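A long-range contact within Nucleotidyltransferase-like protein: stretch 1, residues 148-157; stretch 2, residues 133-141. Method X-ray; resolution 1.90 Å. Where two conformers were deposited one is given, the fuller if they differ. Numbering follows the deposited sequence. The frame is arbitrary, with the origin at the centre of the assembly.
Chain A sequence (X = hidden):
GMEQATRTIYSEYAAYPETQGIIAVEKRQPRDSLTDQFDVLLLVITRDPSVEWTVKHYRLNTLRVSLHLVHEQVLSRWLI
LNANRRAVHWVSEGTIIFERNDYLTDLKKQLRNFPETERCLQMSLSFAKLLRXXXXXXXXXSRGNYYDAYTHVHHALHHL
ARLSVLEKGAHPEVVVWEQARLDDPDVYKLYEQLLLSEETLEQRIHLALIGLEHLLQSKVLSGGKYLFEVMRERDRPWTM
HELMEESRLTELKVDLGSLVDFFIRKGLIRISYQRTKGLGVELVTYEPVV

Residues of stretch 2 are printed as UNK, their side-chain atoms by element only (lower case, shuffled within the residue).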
# COMPACT_ATOMS: atom_id res chain seq x y z
N ASP A 148 18.53 0.09 8.41
CA ASP A 148 17.15 0.59 8.22
C ASP A 148 17.09 1.77 7.24
O ASP A 148 16.16 1.92 6.45
CB ASP A 148 16.57 0.96 9.57
CG ASP A 148 16.23 -0.26 10.41
OD1 ASP A 148 15.24 -0.93 10.08
OD2 ASP A 148 16.93 -0.53 11.39
N ALA A 149 18.10 2.61 7.30
CA ALA A 149 18.17 3.76 6.38
C ALA A 149 18.35 3.26 4.97
O ALA A 149 17.78 3.78 4.01
CB ALA A 149 19.35 4.69 6.77
N TYR A 150 19.19 2.25 4.83
CA TYR A 150 19.42 1.61 3.53
C TYR A 150 18.14 1.15 2.94
O TYR A 150 17.88 1.34 1.76
CB TYR A 150 20.33 0.41 3.65
CG TYR A 150 20.77 -0.18 2.33
CD1 TYR A 150 19.92 -0.99 1.59
CD2 TYR A 150 22.01 0.12 1.80
CE1 TYR A 150 20.32 -1.54 0.35
CE2 TYR A 150 22.43 -0.43 0.57
CZ TYR A 150 21.59 -1.26 -0.14
OH TYR A 150 22.01 -1.80 -1.36
N THR A 151 17.28 0.59 3.79
CA THR A 151 15.99 0.10 3.33
C THR A 151 15.18 1.21 2.68
O THR A 151 14.64 1.05 1.60
CB THR A 151 15.18 -0.61 4.46
OG1 THR A 151 15.92 -1.74 4.94
CG2 THR A 151 13.88 -1.09 3.91
N HIS A 152 15.11 2.36 3.35
CA HIS A 152 14.32 3.49 2.85
C HIS A 152 14.96 4.17 1.66
O HIS A 152 14.29 4.54 0.71
CB HIS A 152 13.99 4.46 3.97
CG HIS A 152 13.07 3.86 4.98
ND1 HIS A 152 11.72 4.14 5.02
CD2 HIS A 152 13.29 2.93 5.94
CE1 HIS A 152 11.16 3.44 5.99
NE2 HIS A 152 12.08 2.69 6.55
N VAL A 153 16.28 4.25 1.69
CA VAL A 153 16.99 4.88 0.59
C VAL A 153 16.75 4.08 -0.68
O VAL A 153 16.51 4.63 -1.76
CB VAL A 153 18.48 5.03 0.84
CG1 VAL A 153 19.20 5.19 -0.47
CG2 VAL A 153 18.70 6.23 1.76
N HIS A 154 16.77 2.76 -0.53
CA HIS A 154 16.61 1.84 -1.67
C HIS A 154 15.20 2.00 -2.24
O HIS A 154 14.99 2.12 -3.43
CB HIS A 154 16.89 0.40 -1.23
CG HIS A 154 16.62 -0.61 -2.28
ND1 HIS A 154 15.36 -1.09 -2.54
CD2 HIS A 154 17.44 -1.22 -3.17
CE1 HIS A 154 15.41 -1.94 -3.55
NE2 HIS A 154 16.66 -2.05 -3.94
N HIS A 155 14.23 2.06 -1.35
CA HIS A 155 12.84 2.22 -1.77
C HIS A 155 12.67 3.56 -2.47
O HIS A 155 12.00 3.67 -3.50
CB HIS A 155 11.90 2.14 -0.58
CG HIS A 155 11.81 0.77 0.04
ND1 HIS A 155 10.81 0.42 0.91
CD2 HIS A 155 12.60 -0.32 -0.08
CE1 HIS A 155 10.98 -0.83 1.31
NE2 HIS A 155 12.06 -1.31 0.71
N ALA A 156 13.29 4.59 -1.93
CA ALA A 156 13.18 5.94 -2.53
C ALA A 156 13.71 5.89 -3.93
O ALA A 156 13.18 6.48 -4.85
CB ALA A 156 13.97 7.00 -1.72
N LEU A 157 14.80 5.18 -4.10
CA LEU A 157 15.42 5.08 -5.44
C LEU A 157 14.49 4.38 -6.43
O LEU A 157 14.40 4.72 -7.60
CB LEU A 157 16.74 4.34 -5.38
CG LEU A 157 17.93 5.15 -4.87
CD1 LEU A 157 19.09 4.25 -4.54
CD2 LEU A 157 18.33 6.17 -5.86
N UNK A 133 10.09 8.33 1.59
CA UNK A 133 11.19 7.35 1.78
C UNK A 133 12.53 8.06 1.98
O UNK A 133 13.36 7.66 2.82
c UNK A 133 8.41 5.19 3.30
c UNK A 133 11.25 6.34 0.62
n UNK A 133 7.39 5.14 2.46
c UNK A 133 10.04 5.43 0.52
c UNK A 133 9.97 4.33 1.58
n UNK A 133 8.21 5.66 4.51
n UNK A 133 9.63 4.81 2.91
N UNK A 134 12.72 9.14 1.26
CA UNK A 134 13.95 9.96 1.38
C UNK A 134 14.05 10.55 2.79
O UNK A 134 15.06 10.49 3.46
c UNK A 134 15.03 12.10 0.56
c UNK A 134 17.31 12.81 0.53
c UNK A 134 14.68 13.33 1.08
c UNK A 134 16.37 11.86 0.27
c UNK A 134 16.96 14.01 1.03
c UNK A 134 13.99 11.06 0.31
c UNK A 134 15.64 14.29 1.32
N UNK A 135 12.96 11.10 3.26
CA UNK A 135 12.96 11.72 4.60
C UNK A 135 13.23 10.72 5.69
O UNK A 135 13.95 10.99 6.65
c UNK A 135 11.63 12.45 4.84
o UNK A 135 9.20 13.81 4.40
c UNK A 135 11.57 13.72 3.97
c UNK A 135 10.22 14.41 4.02
n UNK A 135 10.20 15.67 3.61
N UNK A 136 12.70 9.52 5.53
CA UNK A 136 12.85 8.50 6.58
C UNK A 136 14.29 8.05 6.55
O UNK A 136 14.91 7.80 7.57
o UNK A 136 9.73 6.55 6.55
o UNK A 136 10.17 8.61 7.16
c UNK A 136 11.96 7.27 6.34
c UNK A 136 10.52 7.50 6.71
N UNK A 137 14.78 7.89 5.32
CA UNK A 137 16.14 7.45 5.07
C UNK A 137 17.16 8.39 5.69
O UNK A 137 18.16 7.98 6.27
N UNK A 138 16.87 9.67 5.56
CA UNK A 138 17.76 10.71 6.06
C UNK A 138 17.72 10.73 7.57
O UNK A 138 18.74 10.81 8.27
c UNK A 138 17.83 14.45 5.16
c UNK A 138 18.23 13.18 5.86
c UNK A 138 15.78 15.76 4.85
c UNK A 138 17.34 12.05 5.45
n UNK A 138 14.51 15.98 5.16
n UNK A 138 16.44 14.78 5.45
n UNK A 138 16.39 16.51 3.93
N UNK A 139 16.53 10.61 8.10
CA UNK A 139 16.33 10.59 9.53
C UNK A 139 17.03 9.38 10.15
O UNK A 139 17.77 9.50 11.11
c UNK A 139 14.83 10.63 9.86
n UNK A 139 14.78 11.65 12.10
c UNK A 139 14.56 10.54 11.38
o UNK A 139 14.19 9.48 11.90
N UNK A 140 16.84 8.21 9.55
CA UNK A 140 17.43 6.98 10.10
C UNK A 140 18.93 7.02 10.03
O UNK A 140 19.64 6.54 10.90
c UNK A 140 16.89 5.74 9.37
c UNK A 140 14.74 4.68 8.53
c UNK A 140 15.39 5.46 9.66
c UNK A 140 15.26 4.73 10.99
N UNK A 141 19.43 7.59 8.95
CA UNK A 141 20.88 7.79 8.86
C UNK A 141 21.37 8.72 9.98
O UNK A 141 22.40 8.50 10.58
c UNK A 141 24.72 9.94 7.69
c UNK A 141 23.35 9.76 7.84
c UNK A 141 23.47 7.62 6.74
c UNK A 141 21.25 8.42 7.54
c UNK A 141 25.47 8.94 7.07
c UNK A 141 22.72 8.59 7.37
c UNK A 141 24.83 7.79 6.58

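Position 133 carries three carbons, a nitrogen, then a carbon bearing two more nitrogens, an unbranched chain ending in a guanidinium. Its CB lies 3.6 Å from A156 CB, and the chain nitrogen stands 3.0 Å from H152 ND1. This is R133. With hydrogens placed, NE donates to H152 ND1 at an N-H...acceptor angle of 156°, and each group meets the other at its edge, near its plane, as an in-plane lone pair requires. R133 CD also lies 3.6 Å from H155 CB.

Position 134 has one carbon followed by a six-carbon ring. Its CA-to-CB bond points away from stretch 1, and its closest approach is through the backbone, N to A156 CB at 3.9 Å. It is F134.

Position 135 has three carbons, the third carrying one oxygen and one nitrogen: a terminal amide one carbon longer than asparagine's. Its CA-to-CB bond points away from stretch 1, and it touches nothing there. It is Q135.

Position 136 has two carbons, the second bearing two oxygens, and its CB lies 3.4 Å from H152 ND1. The carboxylate identifies D136. Its OD2 accepts from R133 NH2 at 2.7 Å in a salt bridge within the helix; OD2 is also 3.5 Å from H152 ND1, but the poor angle excludes a hydrogen bond.

Position 137 has no side-chain atoms and is therefore G137. Its CA is 4.4 Å from A149 CA, and its O is 3.5 Å from A149 CB. An ideally placed CB would fall 3.1 Å from V153 CG2, a tight fit.

Position 138 again shows three carbons, a nitrogen and a carbon with two nitrogens, but its CA-to-CB bond points away from stretch 1 and no side-chain atom comes nearer than 7.0 Å: R138.

Position 139 has two carbons, the second carrying one oxygen and one nitrogen. No atom reaches stretch 1. It is N139.

Position 140 has four carbons forked at the second, with the CA-to-CB bond pointing toward stretch 1 and CB 3.7 Å from A149 CB. The fork marks L140; its CD1 approaches H152 CD2 to 3.4 Å.

Position 141 has one carbon and a six-carbon ring. Its CB is 4.3 Å from A149 CB, while the ring end leads away: F141.

The helices run nearly antiparallel, at 157° between their N-to-C directions, with axes approaching to 7.7 Å and 461 Å² buried in total. The backbones come close where A149 meets G137, whose absent CB avoids the tight approach to V153. H152 fills the hole formed by R133, D136, G137 and L140, and its hydrogen bond from R133 adds direction to the packing. The salt bridge to D136 ties down the same guanidinium.

Stretch 2 (133-141) RFQDGRNLF
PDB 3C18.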